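Local coordinates for purine nucleosidase, (IunH-1) (PDB 3T8J), which belongs to the nucleoside hydrolase family and carries a sodium ion at the C-terminal ends of parallel strands in its sheet, at residues V28-I33 and P59-A64; I5-T10 and L116-I121. All coordinates share one frame; numbering follows the deposited sequence.

Contact 1: V28-I33 and P59-A64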
ATOM      1  N   VAL A  28       7.068 -32.777 -25.813  1.00 24.09           N
ATOM      2  CA  VAL A  28       7.348 -32.178 -24.505  1.00 22.67           C
ATOM      3  C   VAL A  28       8.842 -32.329 -24.247  1.00 22.44           C
ATOM      4  O   VAL A  28       9.361 -33.463 -24.137  1.00 23.75           O
ATOM      5  CB  VAL A  28       6.538 -32.842 -23.387  1.00 22.79           C
ATOM      6  CG1 VAL A  28       6.895 -32.210 -22.048  1.00 22.31           C
ATOM      7  CG2 VAL A  28       5.029 -32.703 -23.636  1.00 23.66           C
ATOM      8  N   VAL A  29       9.573 -31.215 -24.257  1.00 22.03           N
ATOM      9  CA  VAL A  29      11.029 -31.274 -24.132  1.00 22.51           C
ATOM     10  C   VAL A  29      11.562 -31.263 -22.676  1.00 21.77           C
ATOM     11  O   VAL A  29      12.711 -31.659 -22.427  1.00 23.32           O
ATOM     12  CB  VAL A  29      11.709 -30.150 -24.932  1.00 22.86           C
ATOM     13  CG1 VAL A  29      11.274 -30.214 -26.421  1.00 27.64           C
ATOM     14  CG2 VAL A  29      11.410 -28.767 -24.346  1.00 23.23           C
ATOM     15  N   ALA A  30      10.735 -30.820 -21.735  1.00 21.15           N
ATOM     16  CA  ALA A  30      11.104 -30.808 -20.315  1.00 20.53           C
ATOM     17  C   ALA A  30       9.877 -30.565 -19.484  1.00 19.61           C
ATOM     18  O   ALA A  30       8.914 -29.940 -19.916  1.00 19.69           O
ATOM     19  CB  ALA A  30      12.135 -29.715 -20.010  1.00 20.70           C
ATOM     20  N   VAL A  31       9.914 -31.071 -18.252  1.00 19.96           N
ATOM     21  CA  VAL A  31       8.992 -30.715 -17.198  1.00 20.11           C
ATOM     22  C   VAL A  31       9.780 -29.941 -16.134  1.00 20.28           C
ATOM     23  O   VAL A  31      10.856 -30.353 -15.749  1.00 21.79           O
ATOM     24  CB  VAL A  31       8.374 -31.963 -16.547  1.00 20.11           C
ATOM     25  CG1 VAL A  31       7.406 -31.544 -15.399  1.00 21.69           C
ATOM     26  CG2 VAL A  31       7.677 -32.850 -17.550  1.00 21.19           C
ATOM     27  N   THR A  32       9.282 -28.770 -15.748  1.00 19.28           N
ATOM     28  CA  THR A  32       9.926 -27.909 -14.740  1.00 20.07           C
ATOM     29  C   THR A  32       8.997 -27.877 -13.515  1.00 20.23           C
ATOM     30  O   THR A  32       7.768 -27.943 -13.684  1.00 20.76           O
ATOM     31  CB  THR A  32      10.233 -26.490 -15.309  1.00 20.26           C
ATOM     32  OG1 THR A  32       9.052 -25.910 -15.869  1.00 22.50           O
ATOM     33  CG2 THR A  32      11.366 -26.583 -16.379  1.00 19.84           C
ATOM     34  N   ILE A  33       9.569 -27.874 -12.305  1.00 19.29           N
ATOM     35  CA  ILE A  33       8.777 -27.940 -11.064  1.00 19.03           C
ATOM     36  C   ILE A  33       8.897 -26.654 -10.277  1.00 18.26           C
ATOM     37  O   ILE A  33      10.004 -26.136 -10.101  1.00 18.52           O
ATOM     38  CB  ILE A  33       9.238 -29.122 -10.168  1.00 19.39           C
ATOM     39  CG1 ILE A  33       9.334 -30.430 -10.970  1.00 21.43           C
ATOM     40  CG2 ILE A  33       8.269 -29.308  -8.962  1.00 19.53           C
ATOM     41  CD1 ILE A  33       7.991 -30.932 -11.505  1.00 21.28           C
ATOM     42  N   PRO A  59      13.319 -35.049 -19.296  1.00 22.82           N
ATOM     43  CA  PRO A  59      13.954 -34.558 -18.081  1.00 22.73           C
ATOM     44  C   PRO A  59      13.034 -33.697 -17.218  1.00 21.43           C
ATOM     45  O   PRO A  59      12.241 -32.895 -17.745  1.00 21.56           O
ATOM     46  CB  PRO A  59      15.121 -33.728 -18.589  1.00 22.28           C
ATOM     47  CG  PRO A  59      14.686 -33.288 -19.976  1.00 23.26           C
ATOM     48  CD  PRO A  59      13.901 -34.433 -20.514  1.00 23.32           C
ATOM     49  N   VAL A  60      13.141 -33.891 -15.906  1.00 21.59           N
ATOM     50  CA  VAL A  60      12.443 -33.120 -14.890  1.00 20.84           C
ATOM     51  C   VAL A  60      13.453 -32.248 -14.142  1.00 21.40           C
ATOM     52  O   VAL A  60      14.413 -32.746 -13.543  1.00 22.20           O
ATOM     53  CB  VAL A  60      11.686 -34.042 -13.884  1.00 21.30           C
ATOM     54  CG1 VAL A  60      11.024 -33.228 -12.796  1.00 21.54           C
ATOM     55  CG2 VAL A  60      10.669 -34.910 -14.673  1.00 22.59           C
ATOM     56  N   TYR A  61      13.270 -30.928 -14.245  1.00 20.00           N
ATOM     57  CA  TYR A  61      14.152 -29.960 -13.623  1.00 19.53           C
ATOM     58  C   TYR A  61      13.478 -29.288 -12.426  1.00 20.42           C
ATOM     59  O   TYR A  61      12.540 -28.481 -12.591  1.00 20.54           O
ATOM     60  CB  TYR A  61      14.550 -28.874 -14.651  1.00 19.52           C
ATOM     61  CG  TYR A  61      15.335 -29.375 -15.833  1.00 19.82           C
ATOM     62  CD1 TYR A  61      16.707 -29.536 -15.757  1.00 21.25           C
ATOM     63  CD2 TYR A  61      14.711 -29.664 -17.064  1.00 21.82           C
ATOM     64  CE1 TYR A  61      17.417 -30.009 -16.800  1.00 22.14           C
ATOM     65  CE2 TYR A  61      15.440 -30.124 -18.138  1.00 22.82           C
ATOM     66  CZ  TYR A  61      16.798 -30.299 -18.011  1.00 22.90           C
ATOM     67  OH  TYR A  61      17.558 -30.779 -19.071  1.00 27.07           O
ATOM     68  N   PRO A  62      13.960 -29.587 -11.207  1.00 21.06           N
ATOM     69  CA  PRO A  62      13.439 -28.873 -10.060  1.00 21.18           C
ATOM     70  C   PRO A  62      13.803 -27.392 -10.126  1.00 20.66           C
ATOM     71  O   PRO A  62      14.951 -27.041 -10.392  1.00 22.33           O
ATOM     72  CB  PRO A  62      14.127 -29.577  -8.871  1.00 21.84           C
ATOM     73  CG  PRO A  62      14.482 -30.957  -9.408  1.00 23.45           C
ATOM     74  CD  PRO A  62      14.956 -30.599 -10.804  1.00 23.47           C
ATOM     75  N   GLY A  63      12.830 -26.543  -9.837  1.00 19.44           N
ATOM     76  CA  GLY A  63      13.048 -25.094  -9.848  1.00 19.26           C
ATOM     77  C   GLY A  63      12.867 -24.466  -8.480  1.00 19.19           C
ATOM     78  O   GLY A  63      13.263 -25.032  -7.440  1.00 20.43           O
ATOM     79  N   ALA A  64      12.268 -23.285  -8.455  1.00 18.50           N
ATOM     80  CA  ALA A  64      12.019 -22.575  -7.206  1.00 19.54           C
ATOM     81  C   ALA A  64      11.166 -23.386  -6.231  1.00 19.55           C
ATOM     82  O   ALA A  64      10.143 -23.922  -6.637  1.00 19.23           O
ATOM     83  CB  ALA A  64      11.338 -21.231  -7.487  1.00 20.54           C
TER
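Val-31, Thr-32 and Ile-33 pair in parallel with Val-60, Tyr-61 and Pro-62, the strand axes 4.7 Å apart at closest approach and 25° from parallel. Helix 40-53 connects the two strands, making this a beta-alpha-beta unit at one margin of the sheet. The backbone bonds alternate between the strands. Val-31 N donates to Pro-59 O, Val-31 O accepts from Tyr-61 N, and Ile-33 N reaches Tyr-61 O at 3.0 Å. At the C-terminal end the last bond, Gly-63 N to Ile-33 O, is weak and bent; that oxygen also accepts from Asn-126 ND2.

On the face turned to helix 40-53, Ile-33 and Val-60 carry the apolar contact. Val-60 CG1 lies anti to the backbone N (chi1 177°) and meets Ile-33 CG1 at 3.7 Å and Ile-33 CD1 at 4.0 Å, the two side chains crossing at a slant. The other branch, Val-60 CG2, rests against Val-31 CB at 4.2 Å. Val-44 and Ala-47 of the helix touch Ile-33, and Leu-51 touches Val-60. The Thr-32 and Tyr-61 face looks instead to helix 101-111. Tyr-61 CG stands anti to the carbonyl carbon (chi1 -63°), and the ring beyond it meets Ala-30: Ala-30 CB lies at the ring's edge, in the ring plane, 3.8 Å from Tyr-61 CE2, while Pro-59 CG lies 3.5 Å from Val-29 O.

Contact 2: I5-T10 and L116-I121. With NA (sodium ion), chain B.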
ATOM      1  N   ILE A   5       7.658 -26.790 -23.092  1.00 19.13           N
ATOM      2  CA  ILE A   5       7.979 -27.035 -21.673  1.00 19.55           C
ATOM      3  C   ILE A   5       6.677 -26.945 -20.904  1.00 18.93           C
ATOM      4  O   ILE A   5       5.865 -26.042 -21.134  1.00 20.10           O
ATOM      5  CB  ILE A   5       8.936 -25.977 -21.114  1.00 19.78           C
ATOM      6  CG1 ILE A   5      10.288 -26.081 -21.776  1.00 20.37           C
ATOM      7  CG2 ILE A   5       9.031 -26.070 -19.571  1.00 21.29           C
ATOM      8  CD1 ILE A   5      11.297 -24.982 -21.331  1.00 23.97           C
ATOM      9  N   ILE A   6       6.464 -27.887 -19.963  1.00 18.99           N
ATOM     10  CA  ILE A   6       5.325 -27.791 -19.056  1.00 20.18           C
ATOM     11  C   ILE A   6       5.859 -27.538 -17.650  1.00 19.95           C
ATOM     12  O   ILE A   6       6.729 -28.254 -17.179  1.00 20.08           O
ATOM     13  CB  ILE A   6       4.391 -29.055 -19.136  1.00 21.11           C
ATOM     14  CG1 ILE A   6       3.148 -28.890 -18.251  1.00 20.94           C
ATOM     15  CG2 ILE A   6       5.119 -30.345 -18.823  1.00 22.67           C
ATOM     16  CD1 ILE A   6       2.117 -30.031 -18.446  1.00 22.78           C
ATOM     17  N   ASP A   7       5.338 -26.494 -17.005  1.00 19.69           N
ATOM     18  CA  ASP A   7       5.774 -26.041 -15.679  1.00 19.93           C
ATOM     19  C   ASP A   7       4.678 -26.367 -14.673  1.00 20.53           C
ATOM     20  O   ASP A   7       3.554 -25.882 -14.791  1.00 20.99           O
ATOM     21  CB  ASP A   7       6.091 -24.537 -15.733  1.00 19.81           C
ATOM     22  CG  ASP A   7       6.753 -24.015 -14.452  1.00 23.24           C
ATOM     23  OD1 ASP A   7       7.931 -24.342 -14.146  1.00 22.70           O
ATOM     24  OD2 ASP A   7       6.075 -23.257 -13.701  1.00 26.77           O
ATOM     25  N   CYS A   8       5.041 -27.211 -13.701  1.00 20.05           N
ATOM     26  CA  CYS A   8       4.102 -27.926 -12.819  1.00 20.48           C
ATOM     27  C   CYS A   8       4.383 -27.743 -11.316  1.00 20.30           C
ATOM     28  O   CYS A   8       5.501 -27.991 -10.847  1.00 20.69           O
ATOM     29  CB  CYS A   8       4.193 -29.435 -13.095  1.00 21.46           C
ATOM     30  SG  CYS A   8       3.729 -29.915 -14.743  1.00 23.87           S
ATOM     31  N   ASP A   9       3.338 -27.374 -10.556  1.00 20.33           N
ATOM     32  CA  ASP A   9       3.282 -27.554  -9.092  1.00 20.59           C
ATOM     33  C   ASP A   9       2.468 -28.823  -8.860  1.00 21.65           C
ATOM     34  O   ASP A   9       1.311 -28.793  -8.486  1.00 22.42           O
ATOM     35  CB  ASP A   9       2.729 -26.325  -8.324  1.00 19.45           C
ATOM     36  CG  ASP A   9       1.318 -25.867  -8.751  1.00 20.72           C
ATOM     37  OD1 ASP A   9       0.605 -25.283  -7.897  1.00 20.16           O
ATOM     38  OD2 ASP A   9       0.911 -25.999  -9.937  1.00 22.15           O
ATOM     39  N   THR A  10       3.100 -29.943  -9.185  1.00 22.11           N
ATOM     40  CA  THR A  10       2.394 -31.113  -9.728  1.00 22.73           C
ATOM     41  C   THR A  10       1.299 -31.700  -8.846  1.00 23.18           C
ATOM     42  O   THR A  10       1.587 -32.279  -7.796  1.00 24.48           O
ATOM     43  CB  THR A  10       3.390 -32.258  -9.996  1.00 22.41           C
ATOM     44  OG1 THR A  10       4.654 -31.745 -10.478  1.00 22.95           O
ATOM     45  CG2 THR A  10       2.791 -33.262 -10.996  1.00 24.41           C
ATOM     46  N   LEU A 116       9.727 -22.642 -29.320  1.00 26.86           N
ATOM     47  CA  LEU A 116       9.402 -23.174 -27.986  1.00 24.90           C
ATOM     48  C   LEU A 116       8.134 -22.529 -27.436  1.00 23.88           C
ATOM     49  O   LEU A 116       7.988 -21.302 -27.463  1.00 24.01           O
ATOM     50  CB  LEU A 116      10.555 -22.962 -26.993  1.00 23.92           C
ATOM     51  CG  LEU A 116      10.456 -23.721 -25.667  1.00 23.31           C
ATOM     52  CD1 LEU A 116      10.431 -25.229 -25.894  1.00 25.56           C
ATOM     53  CD2 LEU A 116      11.609 -23.290 -24.766  1.00 25.40           C
ATOM     54  N   GLU A 117       7.240 -23.358 -26.887  1.00 22.34           N
ATOM     55  CA  GLU A 117       6.055 -22.889 -26.220  1.00 20.90           C
ATOM     56  C   GLU A 117       6.139 -23.269 -24.751  1.00 21.71           C
ATOM     57  O   GLU A 117       6.680 -24.322 -24.409  1.00 22.26           O
ATOM     58  CB  GLU A 117       4.797 -23.454 -26.878  1.00 22.36           C
ATOM     59  CG  GLU A 117       4.712 -23.030 -28.384  1.00 23.95           C
ATOM     60  CD  GLU A 117       3.452 -23.523 -29.077  1.00 25.95           C
ATOM     61  OE1 GLU A 117       2.349 -23.126 -28.641  1.00 26.73           O
ATOM     62  OE2 GLU A 117       3.566 -24.284 -30.091  1.00 28.58           O
ATOM     63  N   PHE A 118       5.613 -22.410 -23.900  1.00 20.36           N
ATOM     64  CA  PHE A 118       5.698 -22.601 -22.441  1.00 19.30           C
ATOM     65  C   PHE A 118       4.299 -22.723 -21.859  1.00 20.30           C
ATOM     66  O   PHE A 118       3.503 -21.791 -21.935  1.00 20.73           O
ATOM     67  CB  PHE A 118       6.453 -21.417 -21.798  1.00 19.50           C
ATOM     68  CG  PHE A 118       6.900 -21.648 -20.397  1.00 20.01           C
ATOM     69  CD1 PHE A 118       8.197 -22.071 -20.127  1.00 21.21           C
ATOM     70  CD2 PHE A 118       6.047 -21.401 -19.333  1.00 20.76           C
ATOM     71  CE1 PHE A 118       8.614 -22.299 -18.811  1.00 22.07           C
ATOM     72  CE2 PHE A 118       6.461 -21.627 -18.004  1.00 21.32           C
ATOM     73  CZ  PHE A 118       7.769 -22.059 -17.759  1.00 20.73           C
ATOM     74  N   LEU A 119       3.996 -23.888 -21.264  1.00 19.84           N
ATOM     75  CA  LEU A 119       2.684 -24.128 -20.668  1.00 19.76           C
ATOM     76  C   LEU A 119       2.801 -23.845 -19.164  1.00 19.64           C
ATOM     77  O   LEU A 119       3.295 -24.675 -18.383  1.00 20.00           O
ATOM     78  CB  LEU A 119       2.227 -25.551 -20.991  1.00 20.76           C
ATOM     79  CG  LEU A 119       0.869 -25.976 -20.453  1.00 21.85           C
ATOM     80  CD1 LEU A 119      -0.275 -25.072 -20.923  1.00 22.12           C
ATOM     81  CD2 LEU A 119       0.579 -27.441 -20.830  1.00 22.44           C
ATOM     82  N   ALA A 120       2.403 -22.618 -18.811  1.00 19.18           N
ATOM     83  CA  ALA A 120       2.503 -22.056 -17.473  1.00 18.68           C
ATOM     84  C   ALA A 120       1.197 -22.308 -16.736  1.00 19.54           C
ATOM     85  O   ALA A 120       0.338 -21.419 -16.627  1.00 20.10           O
ATOM     86  CB  ALA A 120       2.799 -20.538 -17.554  1.00 19.48           C
ATOM     87  N   ILE A 121       1.074 -23.523 -16.198  1.00 18.84           N
ATOM     88  CA  ILE A 121      -0.135 -23.944 -15.460  1.00 19.31           C
ATOM     89  C   ILE A 121       0.043 -23.897 -13.941  1.00 19.49           C
ATOM     90  O   ILE A 121      -0.707 -24.526 -13.206  1.00 20.37           O
ATOM     91  CB  ILE A 121      -0.643 -25.336 -15.928  1.00 20.19           C
ATOM     92  CG1 ILE A 121       0.471 -26.389 -15.959  1.00 19.99           C
ATOM     93  CG2 ILE A 121      -1.273 -25.217 -17.331  1.00 21.34           C
ATOM     94  CD1 ILE A 121      -0.037 -27.858 -16.066  1.00 23.55           C
TER
HETATM   95 NA    NA B 401       0.015 -26.324 -12.010  1.00 24.44          NA
HETATM   96  O   HOH W   1      -1.986 -27.088 -11.033  1.00 21.68           O
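Ile-5 and Ile-6 pair in parallel with Phe-118 and Leu-119 in the interior of the sheet of this nucleoside hydrolase fold, the strand axes 18° from parallel. Ile-5 N binds Glu-117 O, Leu-119 N donates to Ile-5 O at 2.9 Å, and Asp-7 N donates to Leu-119 O.

Packing is close on both faces. Phe-118 CG lies anti to the backbone N (chi1 -165°), and the ring passes beside the neighbouring strand: Phe-118 CE1 approaches Ile-5 CG2 at 3.9 Å, and Phe-118 CZ comes within 3.6 Å of Asp-7 CB. On the other face, Ile-6 and Leu-119 lie side by side and point the same way, Ile-6 CD1 touching Leu-119 CD2, while the side chain of Ile-121 crosses that of Ile-6 obliquely, with Ile-121 CD1 3.9 Å from Ile-6 CD1.

Past Asp-7 the strands lose their close pairing, and the sodium ion sits where they part. Asp-9 OD2 and Ile-121 O are 3.9 Å apart, each bound to the ion at 2.3 Å; a water oxygen lies 2.4 Å from the sodium, and Asp-14 and Ser-122 complete the protein ligands. Asn-37 N donates to Asp-9 OD1, so the two carboxylate oxygens have separate tasks. Ile-121 bends its side chain back toward the first strand, bringing Ile-121 CG1 to 3.3 Å from Asp-7 O, a carbonyl hydrogen-bonded to Ser-122 OG. Apolar pairing thus gives way to an all-oxygen site, and the cation, shared by ligands from the loops just past two neighbouring strands, probably helps hold those loops together, consistent with a site whose position is set by the strand pairing.

Contacts 1 and 2 lie in one mixed sheet, their centres 8 Å apart, and strands 60-62, 27-33, 3-8 and 116-120 follow one another across it. Along the chain, residues 5-10 come first, then both segments of contact 1, then 116-121, so contact 2 closes around contact 1 in sequence. The inner strands 3-8 and 27-33 join the contacts directly: Thr-32 OG1 lies 2.6 Å from Asp-7 OD1, a probable hydrogen bond, and Ile-33 CD1 packs against Thr-10 OG1. Through these two neighbouring strands the edge unit of contact 1 is linked to the strand ends of contact 2, nearer the chain centre, beside which the sodium is bound.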